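Local coordinates for protein peptidoglycan D,D-transpeptidase FtsI (Yersinia pestis, PDB 6SYN) that probably cross-links septal peptidoglycan as a penicillin-sensitive class B D,D-transpeptidase of the periplasm, at residues R25-S30 and L177-D182; P32-W37 and V88-G93; D94-L99 and I104-E109; R112-G117 and G125-D130. All coordinates share one frame; numbering follows the deposited sequence.

All four contacts lie in or beside the N-terminal module, on one side of the chain's centre, and all four reach one mixed sheet, in which strand 26-38 pairs with both 82-88 and 104-113. Contacts 2 and 3 share helix 90-97, and their centres are 7 Å apart at the far end of the molecule. Contacts 1 and 4 sit at the other end of the same strands; their centres are 12 Å apart, and Val29 O and Tyr113 N, 2.8 Å apart, probably hydrogen-bond. The centres of contacts 1 and 2 are 26 Å apart. None includes a residue of the penicillin pocket, which holds Ser252, Lys255 and Thr442; contact 1 reaches the start of helix 183-199.

Contact 1 (R25-S30 and L177-D182); sequences RPLAVS and LVLSVD
Leu27 meets Leu179 at a classic beta bulge, where Leu27 and Ala28 of strand 26-38 both face Ile19 of the short strand 19-20. That strand also runs parallel to 177-178, so it lies between the two segments and ties them into one sheet. The packed part of the contact is this leucine pair: CD1 of Leu27 comes to 4.1 Å from CD1 of Leu179, one methyl against another, with the two side chains crossing at a slant. Both point their CB toward the partner segment, and both are buried. Ile124 of helix 121-124 touches both leucines, while Val137 of helix 136-140 packs on Leu179.

The other side is looser. Arg25 is partly exposed, and its chain leaves the backbone obliquely before bending at chi3 (-147°), which brings the guanidinium round to Asp182. What joins them is charge alone: the carboxylate oxygen stands well out of the guanidinium plane, and no N-H is aimed at it. Each end has a second partner, since Arg25 also pairs with Asp21 and Asp182 with Arg184. Asp182 is in addition the N-cap of helix 183-199, its side chain capping a backbone N there. With CG swung opposite the backbone N (chi1 -175°), its OD1 lies 3.3 Å from NH1 of Arg25.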
loop_
_atom_site.group_PDB
_atom_site.type_symbol
_atom_site.label_atom_id
_atom_site.label_comp_id
_atom_site.label_asym_id
_atom_site.label_seq_id
_atom_site.Cartn_x
_atom_site.Cartn_y
_atom_site.Cartn_z
ATOM N N ARG A 25 -16.832 12.930 -1.011
ATOM C CA ARG A 25 -17.089 12.133 -2.246
ATOM C C ARG A 25 -17.498 10.722 -1.839
ATOM O O ARG A 25 -16.751 10.039 -1.144
ATOM C CB ARG A 25 -15.867 12.062 -3.167
ATOM C CG ARG A 25 -15.659 13.289 -4.043
ATOM C CD ARG A 25 -14.308 13.254 -4.732
ATOM N NE ARG A 25 -13.782 14.598 -4.905
ATOM C CZ ARG A 25 -12.843 15.171 -4.155
ATOM N NH1 ARG A 25 -12.277 14.524 -3.148
ATOM N NH2 ARG A 25 -12.462 16.406 -4.430
ATOM N N PRO A 26 -18.686 10.232 -2.255
ATOM C CA PRO A 26 -19.167 8.925 -1.810
ATOM C C PRO A 26 -18.271 7.790 -2.320
ATOM O O PRO A 26 -17.888 7.843 -3.475
ATOM C CB PRO A 26 -20.575 8.825 -2.420
ATOM C CG PRO A 26 -20.948 10.260 -2.739
ATOM C CD PRO A 26 -19.641 10.901 -3.152
ATOM N N LEU A 27 -17.960 6.821 -1.453
ATOM C CA LEU A 27 -17.175 5.600 -1.796
ATOM C C LEU A 27 -17.995 4.332 -1.512
ATOM O O LEU A 27 -17.784 3.335 -2.221
ATOM C CB LEU A 27 -15.869 5.577 -0.996
ATOM C CG LEU A 27 -15.043 6.860 -0.994
ATOM C CD1 LEU A 27 -13.717 6.622 -0.295
ATOM C CD2 LEU A 27 -14.806 7.375 -2.404
ATOM N N ALA A 28 -18.849 4.344 -0.485
ATOM C CA ALA A 28 -19.755 3.227 -0.136
ATOM C C ALA A 28 -21.152 3.792 0.128
ATOM O O ALA A 28 -21.301 4.577 1.082
ATOM C CB ALA A 28 -19.225 2.464 1.053
ATOM N N VAL A 29 -22.121 3.414 -0.710
ATOM C CA VAL A 29 -23.518 3.937 -0.681
ATOM C C VAL A 29 -24.489 2.751 -0.723
ATOM O O VAL A 29 -24.267 1.825 -1.522
ATOM C CB VAL A 29 -23.767 4.912 -1.846
ATOM C CG1 VAL A 29 -25.160 5.515 -1.792
ATOM C CG2 VAL A 29 -22.726 6.017 -1.891
ATOM N N SER A 30 -25.519 2.789 0.123
ATOM C CA SER A 30 -26.637 1.814 0.164
ATOM C C SER A 30 -27.739 2.295 -0.784
ATOM O O SER A 30 -28.322 3.355 -0.500
ATOM C CB SER A 30 -27.147 1.633 1.572
ATOM O OG SER A 30 -26.514 0.525 2.196
ATOM N N LEU A 177 -19.414 7.699 7.686
ATOM C CA LEU A 177 -17.953 7.631 7.950
ATOM C C LEU A 177 -17.248 8.598 6.995
ATOM O O LEU A 177 -17.547 8.550 5.792
ATOM C CB LEU A 177 -17.489 6.185 7.746
ATOM C CG LEU A 177 -16.030 5.886 8.087
ATOM C CD1 LEU A 177 -15.671 6.390 9.473
ATOM C CD2 LEU A 177 -15.752 4.393 7.984
ATOM N N VAL A 178 -16.387 9.470 7.518
ATOM C CA VAL A 178 -15.544 10.390 6.701
ATOM C C VAL A 178 -14.102 9.878 6.782
ATOM O O VAL A 178 -13.489 10.014 7.856
ATOM C CB VAL A 178 -15.691 11.853 7.170
ATOM C CG1 VAL A 178 -14.834 12.813 6.352
ATOM C CG2 VAL A 178 -17.145 12.297 7.143
ATOM N N LEU A 179 -13.595 9.276 5.702
ATOM C CA LEU A 179 -12.204 8.749 5.648
ATOM C C LEU A 179 -11.225 9.921 5.494
ATOM O O LEU A 179 -11.655 11.028 5.103
ATOM C CB LEU A 179 -12.047 7.755 4.492
ATOM C CG LEU A 179 -12.855 6.459 4.581
ATOM C CD1 LEU A 179 -12.471 5.523 3.448
ATOM C CD2 LEU A 179 -12.667 5.752 5.916
ATOM N N SER A 180 -9.952 9.662 5.795
ATOM C CA SER A 180 -8.810 10.597 5.625
ATOM C C SER A 180 -8.349 10.615 4.157
ATOM O O SER A 180 -7.654 11.565 3.773
ATOM C CB SER A 180 -7.684 10.201 6.535
ATOM O OG SER A 180 -7.076 9.010 6.066
ATOM N N VAL A 181 -8.725 9.597 3.376
ATOM C CA VAL A 181 -8.282 9.372 1.966
ATOM C C VAL A 181 -8.923 10.421 1.044
ATOM O O VAL A 181 -10.001 10.938 1.390
ATOM C CB VAL A 181 -8.624 7.930 1.542
ATOM C CG1 VAL A 181 -8.508 7.702 0.043
ATOM C CG2 VAL A 181 -7.774 6.926 2.300
ATOM N N ASP A 182 -8.272 10.732 -0.082
ATOM C CA ASP A 182 -8.799 11.640 -1.141
ATOM C C ASP A 182 -8.989 10.797 -2.409
ATOM O O ASP A 182 -8.018 10.118 -2.800
ATOM C CB ASP A 182 -7.881 12.855 -1.327
ATOM C CG ASP A 182 -8.393 13.906 -2.302
ATOM O OD1 ASP A 182 -9.115 13.532 -3.245
ATOM O OD2 ASP A 182 -8.068 15.099 -2.113
#

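Contact 2 (P32-W37 and V88-G93); sequences PVNAVW and VNPAIG
Val88 donates its backbone N-H to the carbonyl of Asn34, the N to O distance being 3.1 Å. The bond is bent, with 138° at the hydrogen. Apolar contact accompanies it: CG1 of Val88 rests against CG2 of Val36 at 4.2 Å, methyl on methyl. Side chain also meets backbone, CB of Asn34 lying 3.9 Å from the carbonyl O of Val88. The Asn34 amide reaches toward Pro90: its CG sits beside the backbone N (chi1 -38°), and OD1 comes to 4.2 Å from CD of Pro90, the two side chains crossing at about a right angle.

What follows is a strand-to-helix junction with an asparagine N-cap. Strand 82-88 ends, and Asn89 caps helix 90-97 by accepting from Ile92 N at OD1, 3.0 Å away. This bond is straighter, 163° at the hydrogen, though the donor is tilted out of the carbonyl plane. Gly93 N then closes the first helical turn on Asn89 O at 3.0 Å.

Further out, Val36 is held by backbone bonds to Leu84 and Ala85, earlier in strand 82-88. On the other edge of strand 26-38, Ala35 pairs with Arg107 and Val33 with Glu109. Trp37, the residue after Val36, stacks with His105 and Phe81 and lies against the Arg107 cation.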
loop_
_atom_site.group_PDB
_atom_site.type_symbol
_atom_site.label_atom_id
_atom_site.label_comp_id
_atom_site.label_asym_id
_atom_site.label_seq_id
_atom_site.Cartn_x
_atom_site.Cartn_y
_atom_site.Cartn_z
ATOM N N PRO A 32 -31.365 1.388 -2.968
ATOM C CA PRO A 32 -32.510 0.480 -3.042
ATOM C C PRO A 32 -32.668 -0.093 -4.459
ATOM O O PRO A 32 -32.682 0.683 -5.406
ATOM C CB PRO A 32 -33.694 1.375 -2.648
ATOM C CG PRO A 32 -33.277 2.758 -3.103
ATOM C CD PRO A 32 -31.776 2.800 -2.900
ATOM N N VAL A 33 -32.763 -1.422 -4.570
ATOM C CA VAL A 33 -32.797 -2.158 -5.869
ATOM C C VAL A 33 -33.789 -3.320 -5.772
ATOM O O VAL A 33 -34.203 -3.658 -4.648
ATOM C CB VAL A 33 -31.395 -2.673 -6.255
ATOM C CG1 VAL A 33 -30.411 -1.532 -6.455
ATOM C CG2 VAL A 33 -30.856 -3.671 -5.240
ATOM N N ASN A 34 -34.155 -3.883 -6.926
ATOM C CA ASN A 34 -34.684 -5.265 -7.067
ATOM C C ASN A 34 -33.513 -6.138 -7.532
ATOM O O ASN A 34 -32.845 -5.746 -8.517
ATOM C CB ASN A 34 -35.871 -5.346 -8.031
ATOM C CG ASN A 34 -36.813 -4.161 -7.939
ATOM O OD1 ASN A 34 -37.310 -3.684 -8.959
ATOM N ND2 ASN A 34 -37.066 -3.679 -6.733
ATOM N N ALA A 35 -33.249 -7.243 -6.832
ATOM C CA ALA A 35 -32.120 -8.168 -7.088
ATOM C C ALA A 35 -32.668 -9.552 -7.448
ATOM O O ALA A 35 -33.786 -9.882 -7.011
ATOM C CB ALA A 35 -31.220 -8.235 -5.882
ATOM N N VAL A 36 -31.898 -10.320 -8.221
ATOM C CA VAL A 36 -32.261 -11.697 -8.658
ATOM C C VAL A 36 -31.276 -12.667 -8.008
ATOM O O VAL A 36 -30.058 -12.532 -8.237
ATOM C CB VAL A 36 -32.282 -11.840 -10.192
ATOM C CG1 VAL A 36 -32.582 -13.271 -10.620
ATOM C CG2 VAL A 36 -33.275 -10.877 -10.825
ATOM N N TRP A 37 -31.806 -13.596 -7.215
ATOM C CA TRP A 37 -31.024 -14.669 -6.559
ATOM C C TRP A 37 -31.675 -16.014 -6.870
ATOM O O TRP A 37 -32.872 -16.037 -7.195
ATOM C CB TRP A 37 -30.892 -14.406 -5.057
ATOM C CG TRP A 37 -32.177 -14.378 -4.290
ATOM C CD1 TRP A 37 -33.047 -13.334 -4.164
ATOM C CD2 TRP A 37 -32.706 -15.437 -3.477
ATOM N NE1 TRP A 37 -34.090 -13.680 -3.347
ATOM C CE2 TRP A 37 -33.905 -14.963 -2.906
ATOM C CE3 TRP A 37 -32.286 -16.737 -3.181
ATOM C CZ2 TRP A 37 -34.693 -15.750 -2.067
ATOM C CZ3 TRP A 37 -33.064 -17.514 -2.352
ATOM C CH2 TRP A 37 -34.252 -17.027 -1.804
ATOM N N VAL A 88 -31.617 -5.118 -11.264
ATOM C CA VAL A 88 -32.354 -5.253 -12.552
ATOM C C VAL A 88 -33.589 -4.344 -12.502
ATOM O O VAL A 88 -34.189 -4.235 -11.413
ATOM C CB VAL A 88 -32.688 -6.730 -12.844
ATOM C CG1 VAL A 88 -34.137 -7.084 -12.534
ATOM C CG2 VAL A 88 -32.341 -7.096 -14.277
ATOM N N ASN A 89 -33.920 -3.705 -13.632
ATOM C CA ASN A 89 -35.048 -2.746 -13.774
ATOM C C ASN A 89 -36.362 -3.512 -13.633
ATOM O O ASN A 89 -36.417 -4.706 -13.912
ATOM C CB ASN A 89 -34.950 -1.936 -15.076
ATOM C CG ASN A 89 -35.088 -2.751 -16.346
ATOM O OD1 ASN A 89 -35.396 -3.937 -16.312
ATOM N ND2 ASN A 89 -34.872 -2.116 -17.486
ATOM N N PRO A 90 -37.443 -2.873 -13.128
ATOM C CA PRO A 90 -38.769 -3.492 -13.076
ATOM C C PRO A 90 -39.156 -4.366 -14.281
ATOM O O PRO A 90 -39.634 -5.456 -14.049
ATOM C CB PRO A 90 -39.672 -2.254 -13.001
ATOM C CG PRO A 90 -38.880 -1.288 -12.143
ATOM C CD PRO A 90 -37.431 -1.537 -12.509
ATOM N N ALA A 91 -38.938 -3.877 -15.510
ATOM C CA ALA A 91 -39.300 -4.542 -16.788
ATOM C C ALA A 91 -38.748 -5.967 -16.810
ATOM O O ALA A 91 -39.543 -6.918 -16.987
ATOM C CB ALA A 91 -38.766 -3.761 -17.962
ATOM N N ILE A 92 -37.430 -6.089 -16.634
ATOM C CA ILE A 92 -36.678 -7.380 -16.622
ATOM C C ILE A 92 -37.114 -8.194 -15.394
ATOM O O ILE A 92 -37.447 -9.382 -15.565
ATOM C CB ILE A 92 -35.155 -7.120 -16.641
ATOM C CG1 ILE A 92 -34.710 -6.342 -17.887
ATOM C CG2 ILE A 92 -34.382 -8.422 -16.487
ATOM C CD1 ILE A 92 -34.546 -7.184 -19.132
ATOM N N GLY A 93 -37.114 -7.563 -14.212
ATOM C CA GLY A 93 -37.495 -8.167 -12.916
ATOM C C GLY A 93 -38.904 -8.733 -12.940
ATOM O O GLY A 93 -39.124 -9.792 -12.329
#

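Contact 3 (D94-L99 and I104-E109); sequences DYIRKL and IHLRQE
Helix 90-97 lies over strand 104-113, with the backbones closest at Arg97 and Leu106, whose CA atoms are 6.8 Å apart. The helix turns back on the sheet through a four-residue connection between the segments.

Ile96 does the apolar work. Its CG2, set opposite the backbone N by a CG1 torsion of -61°, reaches down between two residues of the strand: it touches CG2 of Ile104 at 3.5 Å and CD2 of Leu106 at 3.9 Å. Both pairs cross at about a right angle, branch end against branch end. Leu58 and Leu62 of helix 54-62 also pack on Ile96, and Val36 of the neighbouring strand meets both Ile96 and Leu106, so the cluster spans two helices and the sheet.

Arg97 approaches Leu106 at the exposed border. Its chain runs extended to CD and then bends at chi3 (-54°), which lays the guanidinium over Leu106: Leu106 CB sits over one face, 3.6 Å from Arg97 NH2 and 3.9 Å from Arg97 CZ. On the strand, His105 and Arg107 start out away from the helix. There Arg107 NE bonds to Glu109 OE1 at 2.9 Å, two residues on, meeting the oxygen from above the carboxylate plane.

The two segments thus hold each other by dispersion, and Leu106 meets Arg97 through the flat face of its guanidinium, a mode of contact that does not spend its in-plane N-H groups.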
loop_
_atom_site.group_PDB
_atom_site.type_symbol
_atom_site.label_atom_id
_atom_site.label_comp_id
_atom_site.label_asym_id
_atom_site.label_seq_id
_atom_site.Cartn_x
_atom_site.Cartn_y
_atom_site.Cartn_z
ATOM N N ASP A 94 -39.822 -8.061 -13.637
ATOM C CA ASP A 94 -41.239 -8.482 -13.795
ATOM C C ASP A 94 -41.308 -9.707 -14.719
ATOM O O ASP A 94 -42.170 -10.572 -14.480
ATOM C CB ASP A 94 -42.099 -7.324 -14.314
ATOM C CG ASP A 94 -43.578 -7.447 -13.991
ATOM O OD1 ASP A 94 -43.910 -7.558 -12.786
ATOM O OD2 ASP A 94 -44.386 -7.429 -14.947
ATOM N N TYR A 95 -40.443 -9.770 -15.737
ATOM C CA TYR A 95 -40.438 -10.816 -16.797
ATOM C C TYR A 95 -39.874 -12.122 -16.223
ATOM O O TYR A 95 -40.420 -13.191 -16.547
ATOM C CB TYR A 95 -39.671 -10.296 -18.019
ATOM C CG TYR A 95 -39.407 -11.261 -19.150
ATOM C CD1 TYR A 95 -40.310 -11.425 -20.191
ATOM C CD2 TYR A 95 -38.201 -11.940 -19.234
ATOM C CE1 TYR A 95 -40.041 -12.275 -21.256
ATOM C CE2 TYR A 95 -37.916 -12.792 -20.290
ATOM C CZ TYR A 95 -38.837 -12.959 -21.308
ATOM O OH TYR A 95 -38.549 -13.799 -22.345
ATOM N N ILE A 96 -38.828 -12.031 -15.395
ATOM C CA ILE A 96 -38.204 -13.195 -14.692
ATOM C C ILE A 96 -39.210 -13.761 -13.683
ATOM O O ILE A 96 -39.284 -14.989 -13.562
ATOM C CB ILE A 96 -36.874 -12.810 -14.012
ATOM C CG1 ILE A 96 -35.831 -12.316 -15.020
ATOM C CG2 ILE A 96 -36.339 -13.973 -13.187
ATOM C CD1 ILE A 96 -34.682 -11.543 -14.398
ATOM N N ARG A 97 -39.939 -12.896 -12.973
ATOM C CA ARG A 97 -41.014 -13.295 -12.021
ATOM C C ARG A 97 -42.069 -14.128 -12.769
ATOM O O ARG A 97 -42.464 -15.192 -12.245
ATOM C CB ARG A 97 -41.632 -12.049 -11.373
ATOM C CG ARG A 97 -42.530 -12.324 -10.173
ATOM C CD ARG A 97 -43.251 -11.069 -9.702
ATOM N NE ARG A 97 -42.312 -9.980 -9.448
ATOM C CZ ARG A 97 -41.707 -9.727 -8.284
ATOM N NH1 ARG A 97 -41.943 -10.474 -7.214
ATOM N NH2 ARG A 97 -40.859 -8.714 -8.198
ATOM N N LYS A 98 -42.481 -13.675 -13.960
ATOM C CA LYS A 98 -43.601 -14.246 -14.761
ATOM C C LYS A 98 -43.165 -15.550 -15.443
ATOM O O LYS A 98 -44.046 -16.229 -16.019
ATOM C CB LYS A 98 -44.096 -13.223 -15.790
ATOM C CG LYS A 98 -45.411 -12.541 -15.429
ATOM C CD LYS A 98 -45.417 -11.044 -15.632
ATOM C CE LYS A 98 -45.810 -10.295 -14.376
ATOM N NZ LYS A 98 -47.271 -10.324 -14.146
ATOM N N LEU A 99 -41.867 -15.881 -15.394
ATOM C CA LEU A 99 -41.317 -17.163 -15.910
ATOM C C LEU A 99 -41.698 -18.308 -14.962
ATOM O O LEU A 99 -41.734 -19.457 -15.435
ATOM C CB LEU A 99 -39.797 -17.052 -16.067
ATOM C CG LEU A 99 -39.313 -16.182 -17.226
ATOM C CD1 LEU A 99 -37.793 -16.100 -17.245
ATOM C CD2 LEU A 99 -39.835 -16.708 -18.558
ATOM N N ILE A 104 -35.949 -19.560 -8.505
ATOM C CA ILE A 104 -35.654 -18.183 -9.001
ATOM C C ILE A 104 -36.466 -17.198 -8.160
ATOM O O ILE A 104 -37.677 -17.425 -8.014
ATOM C CB ILE A 104 -35.982 -18.044 -10.504
ATOM C CG1 ILE A 104 -35.217 -19.057 -11.364
ATOM C CG2 ILE A 104 -35.754 -16.615 -10.980
ATOM C CD1 ILE A 104 -33.705 -18.967 -11.263
ATOM N N HIS A 105 -35.826 -16.140 -7.660
ATOM C CA HIS A 105 -36.442 -15.159 -6.727
ATOM C C HIS A 105 -36.078 -13.723 -7.122
ATOM O O HIS A 105 -34.896 -13.459 -7.426
ATOM C CB HIS A 105 -36.005 -15.437 -5.282
ATOM C CG HIS A 105 -36.397 -16.776 -4.754
ATOM N ND1 HIS A 105 -37.541 -16.971 -4.005
ATOM C CD2 HIS A 105 -35.786 -17.979 -4.829
ATOM C CE1 HIS A 105 -37.631 -18.240 -3.658
ATOM N NE2 HIS A 105 -36.565 -18.880 -4.151
ATOM N N LEU A 106 -37.075 -12.836 -7.102
ATOM C CA LEU A 106 -36.898 -11.363 -7.021
ATOM C C LEU A 106 -37.106 -10.939 -5.563
ATOM O O LEU A 106 -38.006 -11.508 -4.916
ATOM C CB LEU A 106 -37.910 -10.682 -7.950
ATOM C CG LEU A 106 -37.475 -10.497 -9.405
ATOM C CD1 LEU A 106 -36.457 -9.373 -9.537
ATOM C CD2 LEU A 106 -36.924 -11.789 -9.992
ATOM N N ARG A 107 -36.287 -10.015 -5.053
ATOM C CA ARG A 107 -36.553 -9.288 -3.780
ATOM C C ARG A 107 -35.951 -7.879 -3.859
ATOM O O ARG A 107 -34.871 -7.718 -4.465
ATOM C CB ARG A 107 -36.052 -10.068 -2.557
ATOM C CG ARG A 107 -34.539 -10.161 -2.396
ATOM C CD ARG A 107 -34.130 -10.409 -0.949
ATOM N NE ARG A 107 -32.690 -10.275 -0.745
ATOM C CZ ARG A 107 -31.884 -11.205 -0.233
ATOM N NH1 ARG A 107 -32.361 -12.376 0.159
ATOM N NH2 ARG A 107 -30.588 -10.960 -0.109
ATOM N N GLN A 108 -36.659 -6.899 -3.287
ATOM C CA GLN A 108 -36.160 -5.520 -3.052
ATOM C C GLN A 108 -35.179 -5.571 -1.876
ATOM O O GLN A 108 -35.526 -6.193 -0.850
ATOM C CB GLN A 108 -37.326 -4.567 -2.786
ATOM C CG GLN A 108 -38.307 -4.511 -3.950
ATOM C CD GLN A 108 -39.447 -3.542 -3.749
ATOM O OE1 GLN A 108 -39.293 -2.484 -3.142
ATOM N NE2 GLN A 108 -40.604 -3.896 -4.284
ATOM N N GLU A 109 -33.987 -4.995 -2.043
ATOM C CA GLU A 109 -32.953 -4.899 -0.978
ATOM C C GLU A 109 -32.158 -3.611 -1.182
ATOM O O GLU A 109 -32.449 -2.873 -2.148
ATOM C CB GLU A 109 -32.034 -6.126 -0.976
ATOM C CG GLU A 109 -31.292 -6.347 -2.286
ATOM C CD GLU A 109 -30.348 -7.537 -2.292
ATOM O OE1 GLU A 109 -30.835 -8.683 -2.364
ATOM O OE2 GLU A 109 -29.125 -7.312 -2.215
#

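Contact 4 (R112-G117 and G125-D130); sequences RYYPAG and GVTNID
The end of strand 104-113 packs on the loop that leaves helix 121-124, with Tyr114 laid against Gly125 and Val126. The ring approaches Gly125 obliquely, its CZ 3.4 Å from the carbonyl O of Gly125. Its hydroxyl oxygen lies 3.2 Å from CA of Val126, while CE2 meets CG1 of Val126 at 3.8 Å; those two side chains cross at about a right angle. CG of Tyr114 stands opposite its carbonyl carbon (chi1 -54°), which sends the ring from the strand end toward this loop.

Next to it, CG of Arg112 touches CG2 of Thr127 at 4.1 Å. The arginine starts out toward the loop but bends at chi2 (41°), carrying its guanidinium away. There it finds polar company: NE forms a salt bridge with OE2 of Glu138, and NH1 gives a hydrogen bond to the carbonyl of Gly17. Tyr114 OH bonds to that same Glu138 OE2, so a single carboxylate oxygen from helix 136-140 holds both Arg112 and Tyr114. This buried cluster would probably favour the ionised carboxylate.

Segment 112-117 itself makes a type I beta turn from Tyr114 to Gly117; the short helix 121-124 follows before Gly125, the first residue to leave helical angles, with phi at 84°. The whole is a strand that runs through a type I beta turn and a short helix to a positive-phi glycine.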
loop_
_atom_site.group_PDB
_atom_site.type_symbol
_atom_site.label_atom_id
_atom_site.label_comp_id
_atom_site.label_asym_id
_atom_site.label_seq_id
_atom_site.Cartn_x
_atom_site.Cartn_y
_atom_site.Cartn_z
ATOM N N ARG A 112 -25.055 -2.512 -1.422
ATOM C CA ARG A 112 -23.824 -1.793 -1.029
ATOM C C ARG A 112 -23.035 -1.539 -2.318
ATOM O O ARG A 112 -22.418 -2.493 -2.827
ATOM C CB ARG A 112 -23.057 -2.591 0.033
ATOM C CG ARG A 112 -22.168 -1.745 0.933
ATOM C CD ARG A 112 -22.806 -0.436 1.354
ATOM N NE ARG A 112 -21.997 0.230 2.355
ATOM C CZ ARG A 112 -22.321 1.360 2.974
ATOM N NH1 ARG A 112 -21.487 1.871 3.864
ATOM N NH2 ARG A 112 -23.466 1.970 2.714
ATOM N N TYR A 113 -23.115 -0.315 -2.850
ATOM C CA TYR A 113 -22.532 0.075 -4.162
ATOM C C TYR A 113 -21.280 0.932 -3.942
ATOM O O TYR A 113 -21.298 1.844 -3.089
ATOM C CB TYR A 113 -23.572 0.781 -5.038
ATOM C CG TYR A 113 -23.001 1.323 -6.323
ATOM C CD1 TYR A 113 -22.660 0.479 -7.368
ATOM C CD2 TYR A 113 -22.751 2.677 -6.476
ATOM C CE1 TYR A 113 -22.100 0.969 -8.538
ATOM C CE2 TYR A 113 -22.189 3.183 -7.635
ATOM C CZ TYR A 113 -21.862 2.327 -8.670
ATOM O OH TYR A 113 -21.315 2.827 -9.816
ATOM N N TYR A 114 -20.222 0.635 -4.700
ATOM C CA TYR A 114 -18.885 1.279 -4.599
ATOM C C TYR A 114 -18.620 2.092 -5.863
ATOM O O TYR A 114 -18.154 1.540 -6.858
ATOM C CB TYR A 114 -17.813 0.218 -4.335
ATOM C CG TYR A 114 -18.118 -0.650 -3.143
ATOM C CD1 TYR A 114 -17.881 -0.200 -1.851
ATOM C CD2 TYR A 114 -18.690 -1.906 -3.301
ATOM C CE1 TYR A 114 -18.178 -0.986 -0.748
ATOM C CE2 TYR A 114 -18.995 -2.704 -2.208
ATOM C CZ TYR A 114 -18.739 -2.240 -0.928
ATOM O OH TYR A 114 -19.042 -3.005 0.158
ATOM N N PRO A 115 -18.901 3.420 -5.862
ATOM C CA PRO A 115 -18.712 4.262 -7.047
ATOM C C PRO A 115 -17.251 4.476 -7.479
ATOM O O PRO A 115 -17.065 4.886 -8.602
ATOM C CB PRO A 115 -19.334 5.612 -6.646
ATOM C CG PRO A 115 -20.213 5.279 -5.466
ATOM C CD PRO A 115 -19.451 4.194 -4.741
ATOM N N ALA A 116 -16.271 4.224 -6.602
ATOM C CA ALA A 116 -14.824 4.329 -6.914
ATOM C C ALA A 116 -14.286 2.976 -7.400
ATOM O O ALA A 116 -13.166 2.952 -7.945
ATOM C CB ALA A 116 -14.067 4.847 -5.715
ATOM N N GLY A 117 -15.052 1.893 -7.202
ATOM C CA GLY A 117 -14.815 0.558 -7.792
ATOM C C GLY A 117 -13.570 -0.128 -7.247
ATOM O O GLY A 117 -13.432 -0.226 -6.010
ATOM N N GLY A 125 -13.308 -2.302 1.212
ATOM C CA GLY A 125 -13.679 -3.725 1.301
ATOM C C GLY A 125 -15.083 -3.956 0.781
ATOM O O GLY A 125 -15.563 -3.128 -0.012
ATOM N N VAL A 126 -15.720 -5.044 1.210
ATOM C CA VAL A 126 -17.088 -5.440 0.761
ATOM C C VAL A 126 -17.860 -6.018 1.950
ATOM O O VAL A 126 -17.299 -6.066 3.061
ATOM C CB VAL A 126 -17.020 -6.436 -0.410
ATOM C CG1 VAL A 126 -16.708 -5.733 -1.717
ATOM C CG2 VAL A 126 -16.015 -7.541 -0.143
ATOM N N THR A 127 -19.108 -6.414 1.708
ATOM C CA THR A 127 -19.985 -7.119 2.673
ATOM C C THR A 127 -20.246 -8.542 2.183
ATOM O O THR A 127 -20.108 -8.793 0.973
ATOM C CB THR A 127 -21.323 -6.394 2.843
ATOM O OG1 THR A 127 -21.989 -6.466 1.581
ATOM C CG2 THR A 127 -21.159 -4.960 3.299
ATOM N N ASN A 128 -20.624 -9.429 3.103
ATOM C CA ASN A 128 -21.065 -10.810 2.787
ATOM C C ASN A 128 -22.514 -10.757 2.304
ATOM O O ASN A 128 -23.134 -9.681 2.373
ATOM C CB ASN A 128 -20.908 -11.766 3.976
ATOM C CG ASN A 128 -21.760 -11.412 5.175
ATOM O OD1 ASN A 128 -22.721 -10.657 5.068
ATOM N ND2 ASN A 128 -21.404 -11.946 6.329
ATOM N N ILE A 129 -23.019 -11.908 1.871
ATOM C CA ILE A 129 -24.421 -12.136 1.414
ATOM C C ILE A 129 -25.412 -11.548 2.433
ATOM O O ILE A 129 -26.302 -10.787 2.005
ATOM C CB ILE A 129 -24.595 -13.646 1.116
ATOM C CG1 ILE A 129 -24.661 -13.902 -0.393
ATOM C CG2 ILE A 129 -25.771 -14.277 1.851
ATOM C CD1 ILE A 129 -23.521 -13.283 -1.181
ATOM N N ASP A 130 -25.239 -11.827 3.729
ATOM C CA ASP A 130 -26.169 -11.388 4.810
ATOM C C ASP A 130 -26.132 -9.860 4.948
ATOM O O ASP A 130 -27.153 -9.301 5.391
ATOM C CB ASP A 130 -25.870 -12.103 6.133
ATOM C CG ASP A 130 -26.312 -13.560 6.153
ATOM O OD1 ASP A 130 -26.437 -14.146 5.062
ATOM O OD2 ASP A 130 -26.539 -14.096 7.262
#